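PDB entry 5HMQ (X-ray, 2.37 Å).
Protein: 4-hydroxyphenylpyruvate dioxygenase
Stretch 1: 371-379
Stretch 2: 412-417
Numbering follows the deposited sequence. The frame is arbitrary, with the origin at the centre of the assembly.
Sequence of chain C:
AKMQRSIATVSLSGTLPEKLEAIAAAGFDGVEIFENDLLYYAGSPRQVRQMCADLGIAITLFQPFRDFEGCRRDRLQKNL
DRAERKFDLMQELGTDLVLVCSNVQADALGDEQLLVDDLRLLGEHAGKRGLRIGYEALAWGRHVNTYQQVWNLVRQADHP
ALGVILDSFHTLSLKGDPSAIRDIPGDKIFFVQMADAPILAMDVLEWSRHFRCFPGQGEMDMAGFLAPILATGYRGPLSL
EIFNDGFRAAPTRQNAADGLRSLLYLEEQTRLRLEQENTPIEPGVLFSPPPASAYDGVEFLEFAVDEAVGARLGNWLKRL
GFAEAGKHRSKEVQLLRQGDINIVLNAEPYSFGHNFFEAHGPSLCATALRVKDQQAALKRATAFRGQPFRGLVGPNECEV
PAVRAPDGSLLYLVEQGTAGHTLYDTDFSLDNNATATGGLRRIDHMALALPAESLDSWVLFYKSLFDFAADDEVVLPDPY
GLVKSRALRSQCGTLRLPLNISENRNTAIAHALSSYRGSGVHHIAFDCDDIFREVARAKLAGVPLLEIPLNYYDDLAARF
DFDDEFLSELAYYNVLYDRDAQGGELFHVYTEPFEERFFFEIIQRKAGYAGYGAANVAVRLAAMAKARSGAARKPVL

Stretch 1 (371-379) VKDQQAALK
Stretch 2, residues 412-417: YLVEQG

Stretch 1 runs from an extended Val-371 (phi/psi -114/141) through Lys-372 (-76/-43) and Asp-373 (-115/98) into a helix that begins at Gln-374 and continues past Lys-379, with phi near -66 and psi near -40. The axis of the helix comes within 8.6 Å of that of strand 412-414 and runs nearly against it, at 157°. Asp-373 (chi1 t) caps the helix: its OD1 accepts from Ala-376 N at 3.3 Å.

Tyr-412 (-82/138, chi1 -51°, m) stays out of reach of stretch 1. Leu-413 (-102/95; chi1 m, chi2 t) points toward stretch 1 and buries 111 Å², the most of any residue in the contact. Its CD1 lies 3.9 Å from Ala-377 CB and 3.9 Å from Leu-378 CB (Leu-378 chi1 t, chi2 p), while its CB sits 4.1 Å from Val-371 CG2 (Val-371 chi1 m). A branched apolar chain suits this pocket, and Ala-377 meets it with a single methyl.

Val-414 (-100/119, chi1 t) directs its side chain away and contributes backbone: Val-371 N donates to Val-414 O at 3.0 Å and 166°, a nearly straight bond.

Glu-415 (-96/121) marks the register, its CA 5.5 Å from Val-371 CA; the same CA approaches Val-371 O at 3.6 Å in a CA-H...O contact. With chi1 at -145°, between wells, chi2 t and chi3 56°, its carboxylate reaches the helix start, where Gln-374 N donates to Glu-415 OE2 at 2.6 Å and 173°. An acceptor suits this free first-turn amide, although Asp-373 OD1, of like charge, is 4.2 Å from that OE2.

Gln-416 (-46/130; chi1 p, chi2 m, chi3 -34°) curls back so that its NE2 donates to Val-371 O at 2.9 Å and 141°. A cis peptide then leads to Gly-417 (171/-4), which makes no contact.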

# COMPACT_ATOMS: atom_id res chain seq x y z
N VAL C 371 4.64 -32.55 -3.19
CA VAL C 371 3.20 -32.81 -3.21
C VAL C 371 2.98 -34.26 -3.60
O VAL C 371 3.69 -34.81 -4.46
CB VAL C 371 2.45 -31.85 -4.16
CG1 VAL C 371 2.58 -30.42 -3.67
CG2 VAL C 371 2.97 -31.98 -5.59
N LYS C 372 2.00 -34.90 -2.96
CA LYS C 372 1.69 -36.29 -3.27
C LYS C 372 0.94 -36.42 -4.58
O LYS C 372 1.23 -37.31 -5.39
CB LYS C 372 0.89 -36.92 -2.13
CG LYS C 372 0.56 -38.38 -2.36
CD LYS C 372 -0.05 -39.01 -1.13
CE LYS C 372 -0.18 -40.50 -1.28
NZ LYS C 372 -0.16 -41.18 0.05
N ASP C 373 -0.03 -35.54 -4.81
CA ASP C 373 -0.85 -35.54 -6.02
C ASP C 373 -0.55 -34.25 -6.77
O ASP C 373 -1.12 -33.20 -6.46
CB ASP C 373 -2.33 -35.68 -5.68
CG ASP C 373 -3.19 -36.01 -6.89
OD1 ASP C 373 -2.73 -35.80 -8.03
OD2 ASP C 373 -4.33 -36.49 -6.69
N GLN C 374 0.32 -34.33 -7.77
CA GLN C 374 0.75 -33.14 -8.50
C GLN C 374 -0.39 -32.52 -9.29
O GLN C 374 -0.55 -31.29 -9.30
CB GLN C 374 1.92 -33.50 -9.42
CG GLN C 374 2.23 -32.46 -10.48
CD GLN C 374 3.28 -32.94 -11.46
OE1 GLN C 374 4.49 -32.85 -11.20
NE2 GLN C 374 2.83 -33.47 -12.59
N GLN C 375 -1.20 -33.35 -9.96
CA GLN C 375 -2.27 -32.81 -10.79
C GLN C 375 -3.38 -32.20 -9.94
O GLN C 375 -4.00 -31.21 -10.36
CB GLN C 375 -2.84 -33.90 -11.70
CG GLN C 375 -1.92 -34.26 -12.86
CD GLN C 375 -1.61 -33.07 -13.75
OE1 GLN C 375 -2.51 -32.44 -14.30
NE2 GLN C 375 -0.33 -32.76 -13.90
N ALA C 376 -3.65 -32.76 -8.76
CA ALA C 376 -4.64 -32.18 -7.87
C ALA C 376 -4.21 -30.80 -7.39
O ALA C 376 -5.02 -29.87 -7.32
CB ALA C 376 -4.90 -33.10 -6.68
N ALA C 377 -2.93 -30.65 -7.04
CA ALA C 377 -2.43 -29.35 -6.62
C ALA C 377 -2.53 -28.33 -7.74
O ALA C 377 -2.94 -27.18 -7.52
CB ALA C 377 -0.98 -29.47 -6.13
N LEU C 378 -2.18 -28.73 -8.97
CA LEU C 378 -2.24 -27.81 -10.10
C LEU C 378 -3.67 -27.43 -10.43
O LEU C 378 -3.96 -26.25 -10.69
CB LEU C 378 -1.56 -28.44 -11.32
CG LEU C 378 -1.67 -27.59 -12.59
CD1 LEU C 378 -0.94 -26.28 -12.40
CD2 LEU C 378 -1.11 -28.35 -13.79
N LYS C 379 -4.59 -28.39 -10.40
CA LYS C 379 -5.97 -28.09 -10.78
C LYS C 379 -6.65 -27.22 -9.73
O LYS C 379 -7.47 -26.36 -10.08
CB LYS C 379 -6.75 -29.38 -11.01
CG LYS C 379 -6.41 -30.07 -12.33
CD LYS C 379 -7.09 -31.42 -12.46
CE LYS C 379 -6.58 -32.17 -13.68
NZ LYS C 379 -7.13 -33.55 -13.76
N TYR C 412 7.01 -24.67 -7.41
CA TYR C 412 7.05 -25.89 -8.21
C TYR C 412 6.31 -27.02 -7.50
O TYR C 412 6.44 -27.20 -6.29
CB TYR C 412 8.49 -26.33 -8.48
CG TYR C 412 9.39 -25.27 -9.04
CD1 TYR C 412 9.18 -24.73 -10.30
CD2 TYR C 412 10.49 -24.82 -8.32
CE1 TYR C 412 10.02 -23.77 -10.82
CE2 TYR C 412 11.34 -23.87 -8.83
CZ TYR C 412 11.10 -23.34 -10.08
OH TYR C 412 11.94 -22.38 -10.58
N LEU C 413 5.54 -27.78 -8.27
CA LEU C 413 4.77 -28.91 -7.75
C LEU C 413 5.53 -30.18 -8.11
O LEU C 413 5.38 -30.72 -9.21
CB LEU C 413 3.36 -28.91 -8.32
CG LEU C 413 2.61 -27.58 -8.16
CD1 LEU C 413 1.23 -27.65 -8.78
CD2 LEU C 413 2.52 -27.19 -6.69
N VAL C 414 6.35 -30.67 -7.18
CA VAL C 414 7.23 -31.81 -7.43
C VAL C 414 6.59 -33.05 -6.83
O VAL C 414 6.35 -33.13 -5.62
CB VAL C 414 8.63 -31.57 -6.83
CG1 VAL C 414 9.51 -32.79 -7.05
CG2 VAL C 414 9.26 -30.33 -7.45
N GLU C 415 6.31 -34.03 -7.69
CA GLU C 415 5.83 -35.34 -7.28
C GLU C 415 7.00 -36.31 -7.19
O GLU C 415 7.72 -36.52 -8.17
CB GLU C 415 4.77 -35.85 -8.25
CG GLU C 415 3.66 -36.67 -7.61
CD GLU C 415 2.53 -36.99 -8.58
OE1 GLU C 415 2.81 -37.57 -9.64
OE2 GLU C 415 1.37 -36.64 -8.28
N GLN C 416 7.20 -36.87 -6.00
CA GLN C 416 8.07 -38.02 -5.75
C GLN C 416 7.86 -39.14 -6.77
O GLN C 416 6.73 -39.54 -7.03
CB GLN C 416 7.82 -38.55 -4.33
CG GLN C 416 6.34 -38.78 -3.94
CD GLN C 416 5.49 -37.51 -4.00
OE1 GLN C 416 5.96 -36.41 -3.70
NE2 GLN C 416 4.24 -37.66 -4.43
N GLY C 417 8.94 -39.65 -7.37
CA GLY C 417 10.30 -39.23 -7.06
C GLY C 417 11.31 -40.15 -7.73
O GLY C 417 12.52 -39.94 -7.64